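Local coordinates for histidine triad (HIT) protein (Clostridium difficile, PDB 4EGU), which binds zinc and guanosine-5'-monophosphate and probably acts on nucleotide phosphoramidates or related nucleotides through a histidine-nucleotide intermediate, at residues V43-H48 with V98-Y103. Numbering follows the deposited sequence.
With ZN (zinc ion), chain D; 5GP (guanosine-5'-monophosphate), chain C.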
ATOM      1  N   VAL A  43       8.762   3.646  -5.260  1.00  8.27           N
ATOM      2  CA  VAL A  43       8.824   4.885  -4.509  1.00  8.54           C
ATOM      3  C   VAL A  43       9.496   4.586  -3.182  1.00  8.71           C
ATOM      4  O   VAL A  43       9.034   3.709  -2.446  1.00  9.05           O
ATOM      5  CB  VAL A  43       7.421   5.498  -4.270  1.00  8.90           C
ATOM      6  CG1 VAL A  43       7.561   6.871  -3.658  1.00  9.55           C
ATOM      7  CG2 VAL A  43       6.637   5.586  -5.577  1.00 10.28           C
ATOM      8  N   VAL A  44      10.608   5.259  -2.885  1.00  9.50           N
ATOM      9  CA  VAL A  44      11.415   4.934  -1.695  1.00 11.04           C
ATOM     10  C   VAL A  44      11.802   6.180  -0.925  1.00 11.53           C
ATOM     11  O   VAL A  44      12.088   7.227  -1.529  1.00 12.43           O
ATOM     12  CB  VAL A  44      12.713   4.169  -1.985  1.00 12.98           C
ATOM     13  CG1 VAL A  44      12.423   3.002  -2.880  1.00 14.37           C
ATOM     14  CG2 VAL A  44      13.790   5.077  -2.605  1.00 13.52           C
ATOM     15  N   PRO A  45      11.844   6.076   0.408  1.00 10.25           N
ATOM     16  CA  PRO A  45      12.483   7.143   1.157  0.60 10.67           C
ATOM     17  C   PRO A  45      13.971   7.094   0.892  1.00 10.13           C
ATOM     18  O   PRO A  45      14.547   6.031   0.697  1.00 10.91           O
ATOM     19  CB  PRO A  45      12.190   6.779   2.620  0.60 12.10           C
ATOM     20  CG  PRO A  45      12.071   5.301   2.605  0.60 11.92           C
ATOM     21  CD  PRO A  45      11.538   4.921   1.271  0.60 11.19           C
ATOM     22  N   LYS A  46      14.610   8.245   0.936  1.00 10.99           N
ATOM     23  CA  LYS A  46      16.064   8.288   0.915  1.00 12.40           C
ATOM     24  C   LYS A  46      16.650   7.688   2.199  1.00 14.28           C
ATOM     25  O   LYS A  46      17.685   7.028   2.152  1.00 17.26           O
ATOM     26  CB  LYS A  46      16.544   9.721   0.680  1.00 12.47           C
ATOM     27  CG  LYS A  46      16.232  10.190  -0.727  1.00 12.34           C
ATOM     28  CD  LYS A  46      16.662  11.626  -0.993  1.00 12.88           C
ATOM     29  CE  LYS A  46      16.571  11.921  -2.481  1.00 12.99           C
ATOM     30  NZ  LYS A  46      16.987  13.297  -2.798  1.00 13.36           N
ATOM     31  N   LYS A  47      15.982   7.905   3.332  1.00 13.47           N
ATOM     32  CA  LYS A  47      16.355   7.273   4.596  1.00 13.33           C
ATOM     33  C   LYS A  47      16.083   5.772   4.513  1.00 12.02           C
ATOM     34  O   LYS A  47      15.044   5.344   4.013  1.00 13.95           O
ATOM     35  CB  LYS A  47      15.556   7.875   5.759  1.00 14.52           C
ATOM     36  CG  LYS A  47      15.815   7.215   7.106  1.00 15.42           C
ATOM     37  CD  LYS A  47      15.142   7.966   8.268  1.00 17.59           C
ATOM     38  CE  LYS A  47      15.299   7.245   9.609  1.00 19.59           C
ATOM     39  NZ  LYS A  47      16.712   7.173  10.028  1.00 23.27           N
ATOM     40  N   HIS A  48      17.008   4.965   5.003  1.00 11.03           N
ATOM     41  CA  HIS A  48      16.835   3.517   5.040  1.00 10.98           C
ATOM     42  C   HIS A  48      16.026   3.059   6.252  1.00 10.37           C
ATOM     43  O   HIS A  48      16.400   3.289   7.403  1.00 12.53           O
ATOM     44  CB  HIS A  48      18.217   2.844   5.084  1.00 12.00           C
ATOM     45  CG  HIS A  48      18.146   1.358   5.077  1.00 11.46           C
ATOM     46  ND1 HIS A  48      18.361   0.591   3.946  1.00 10.83           N
ATOM     47  CD2 HIS A  48      17.829   0.498   6.071  1.00 11.99           C
ATOM     48  CE1 HIS A  48      18.192  -0.680   4.260  1.00 11.77           C
ATOM     49  NE2 HIS A  48      17.862  -0.763   5.538  1.00 12.19           N
ATOM     50  N   VAL A  98      14.277  -6.737  -1.505  1.00 12.52           N
ATOM     51  CA  VAL A  98      15.146  -5.599  -1.175  1.00 11.50           C
ATOM     52  C   VAL A  98      14.663  -4.990   0.121  1.00 10.63           C
ATOM     53  O   VAL A  98      13.538  -4.484   0.208  1.00 10.27           O
ATOM     54  CB  VAL A  98      15.170  -4.542  -2.269  1.00 11.80           C
ATOM     55  CG1 VAL A  98      16.050  -3.377  -1.861  1.00 13.37           C
ATOM     56  CG2 VAL A  98      15.658  -5.146  -3.594  1.00 14.38           C
ATOM     57  N   LYS A  99      15.519  -5.058   1.133  1.00 11.73           N
ATOM     58  CA  LYS A  99      15.153  -4.695   2.496  0.75 10.97           C
ATOM     59  C   LYS A  99      15.440  -3.209   2.748  1.00  9.89           C
ATOM     60  O   LYS A  99      16.222  -2.828   3.631  1.00 10.79           O
ATOM     61  CB  LYS A  99      15.854  -5.623   3.502  0.75 13.86           C
ATOM     62  CG  LYS A  99      15.376  -7.068   3.413  0.75 18.87           C
ATOM     63  CD  LYS A  99      16.117  -7.947   4.409  0.75 28.56           C
ATOM     64  CE  LYS A  99      15.717  -9.411   4.298  0.75 36.81           C
ATOM     65  NZ  LYS A  99      16.459 -10.274   5.267  0.75 41.07           N
ATOM     66  N   HIS A 100      14.748  -2.386   1.968  1.00  9.43           N
ATOM     67  CA  HIS A 100      14.734  -0.931   2.097  1.00  8.96           C
ATOM     68  C   HIS A 100      13.309  -0.534   1.737  1.00  8.45           C
ATOM     69  O   HIS A 100      12.877  -0.834   0.623  1.00  9.19           O
ATOM     70  CB  HIS A 100      15.739  -0.282   1.129  1.00  9.12           C
ATOM     71  CG  HIS A 100      15.780   1.212   1.161  1.00  9.49           C
ATOM     72  ND1 HIS A 100      16.953   1.906   1.412  1.00  9.90           N
ATOM     73  CD2 HIS A 100      14.831   2.131   0.871  1.00 10.30           C
ATOM     74  CE1 HIS A 100      16.699   3.195   1.302  1.00 10.21           C
ATOM     75  NE2 HIS A 100      15.427   3.357   0.966  1.00 10.41           N
ATOM     76  N   LEU A 101      12.586   0.117   2.655  1.00  8.58           N
ATOM     77  CA  LEU A 101      11.181   0.467   2.441  1.00  8.97           C
ATOM     78  C   LEU A 101      10.936   0.958   1.025  1.00  8.04           C
ATOM     79  O   LEU A 101      11.557   1.914   0.545  1.00  9.39           O
ATOM     80  CB  LEU A 101      10.716   1.564   3.394  1.00 10.08           C
ATOM     81  CG  LEU A 101       9.206   1.833   3.380  1.00 10.42           C
ATOM     82  CD1 LEU A 101       8.442   0.706   4.094  1.00 11.50           C
ATOM     83  CD2 LEU A 101       8.899   3.167   3.971  1.00 11.68           C
ATOM     84  N   HIS A 102       9.956   0.369   0.371  1.00  7.93           N
ATOM     85  CA  HIS A 102       9.577   0.786  -0.969  1.00  8.19           C
ATOM     86  C   HIS A 102       8.144   0.420  -1.239  1.00  7.64           C
ATOM     87  O   HIS A 102       7.650  -0.596  -0.757  1.00  8.72           O
ATOM     88  CB  HIS A 102      10.499   0.089  -2.038  0.80  9.36           C
ATOM     89  CG  HIS A 102      10.460  -1.414  -2.013  0.80  8.62           C
ATOM     90  ND1 HIS A 102      11.261  -2.124  -1.161  0.80  9.60           N
ATOM     91  CD2 HIS A 102       9.757  -2.334  -2.724  0.80  9.30           C
ATOM     92  CE1 HIS A 102      11.050  -3.423  -1.326  0.80  9.54           C
ATOM     93  NE2 HIS A 102      10.148  -3.577  -2.277  0.80  9.51           N
ATOM     94  N   TYR A 103       7.503   1.231  -2.060  1.00  7.72           N
ATOM     95  CA  TYR A 103       6.181   0.959  -2.564  1.00  7.94           C
ATOM     96  C   TYR A 103       6.257   0.777  -4.063  1.00  8.42           C
ATOM     97  O   TYR A 103       6.896   1.550  -4.760  1.00 10.99           O
ATOM     98  CB  TYR A 103       5.211   2.105  -2.213  1.00  8.47           C
ATOM     99  CG  TYR A 103       4.799   2.055  -0.768  1.00  8.73           C
ATOM    100  CD1 TYR A 103       5.664   2.374   0.260  1.00 10.45           C
ATOM    101  CD2 TYR A 103       3.545   1.589  -0.419  1.00  9.60           C
ATOM    102  CE1 TYR A 103       5.261   2.258   1.599  1.00 11.76           C
ATOM    103  CE2 TYR A 103       3.131   1.476   0.912  1.00  9.69           C
ATOM    104  CZ  TYR A 103       3.996   1.808   1.904  1.00 11.05           C
ATOM    105  OH  TYR A 103       3.635   1.674   3.217  1.00 14.34           O
TER
HETATM  106 ZN    ZN D 202      18.799   1.146   2.023  1.00 10.74          ZN
HETATM  107  P   5GP C 201      10.523  -6.539  -3.728  0.80 10.50           P
HETATM  108  O1P 5GP C 201      10.194  -7.884  -4.338  0.80 13.64           O
HETATM  109  O2P 5GP C 201      11.674  -6.521  -2.761  0.80 11.45           O
HETATM  110  O3P 5GP C 201       9.326  -5.949  -3.112  0.80  8.90           O
HETATM  111  O5' 5GP C 201      10.784  -5.527  -4.899  0.80 15.29           O
HETATM  112  C5' 5GP C 201      12.099  -5.173  -5.257  0.80 16.90           C
HETATM  113  C4' 5GP C 201      12.122  -4.697  -6.663  0.80 15.01           C
HETATM  114  O4' 5GP C 201      13.390  -4.089  -6.920  0.80 12.48           O
HETATM  115  C3' 5GP C 201      11.946  -5.801  -7.708  0.80 13.37           C
HETATM  116  O3' 5GP C 201      10.718  -5.614  -8.415  0.80 13.24           O
HETATM  117  C2' 5GP C 201      13.158  -5.614  -8.654  0.80 13.87           C
HETATM  118  O2' 5GP C 201      12.876  -5.743 -10.033  0.80 14.76           O
HETATM  119  C1' 5GP C 201      13.666  -4.213  -8.282  0.80 12.94           C
HETATM  120  N9  5GP C 201      15.098  -4.020  -8.455  0.80 13.59           N
HETATM  121  C8  5GP C 201      16.049  -4.818  -7.934  0.80 16.51           C
HETATM  122  N7  5GP C 201      17.270  -4.337  -8.237  0.80 18.84           N
HETATM  123  C5  5GP C 201      17.078  -3.206  -8.947  0.80 15.00           C
HETATM  124  C6  5GP C 201      17.961  -2.304  -9.522  0.80 15.43           C
HETATM  125  O6  5GP C 201      19.223  -2.420  -9.465  0.80 19.38           O
HETATM  126  N1  5GP C 201      17.384  -1.269 -10.153  0.80 15.17           N
HETATM  127  C2  5GP C 201      16.040  -1.094 -10.249  0.80 12.66           C
HETATM  128  N2  5GP C 201      15.602  -0.016 -10.918  0.80 13.91           N
HETATM  129  N3  5GP C 201      15.150  -1.948  -9.721  0.80 12.34           N
HETATM  130  C4  5GP C 201      15.696  -2.999  -9.069  0.80 14.76           C
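H48 and H100 meet at a zinc ion, and H100 opens the histidine triad motif that leads on to H102, the predicted nucleophile of this HIT fold. Zinc lies 2.0 Å from H48 ND1 and 2.1 Å from H100 ND1; C6 and C9 complete the Cys2His2 site. The two ring planes stand at 90°. In each, CG lies anti to the backbone N (chi1 near 180° in both), which extends the imidazole to the metal. D50 accepts a hydrogen bond from NE2 of H48. The other ring nitrogen of H100, NE2, donates in plane to P45 O at 2.8 Å, so zinc and the P45 carbonyl together fix the ring's rotation. Backbone bonds join V43 and Y103 as a hydrogen-bonded antiparallel pair, V43 N to Y103 O and Y103 N to V43 O, tying strand 39-45 to strand 103-107. Both side chains lie on the sheet face covered by helix 61-77. Apolar side chains pack beside these bonds: V44 CG1 rests against H102 CB at 3.6 Å, and the P45 ring crosses L101 at about a right angle. L101 O, buried without a polar partner, lies 3.1 Å from P45 CD. The carbonyl of H100 positions H102 for the nucleotide: its O accepts a nearly straight 2.7 Å bond from H102 ND1, which orients the ring. V98 N donates to phosphate oxygen O2P of the guanosine-5'-monophosphate, and H102 NE2 donates to O3P, 2.6 Å away at an N-H...O angle of 176°.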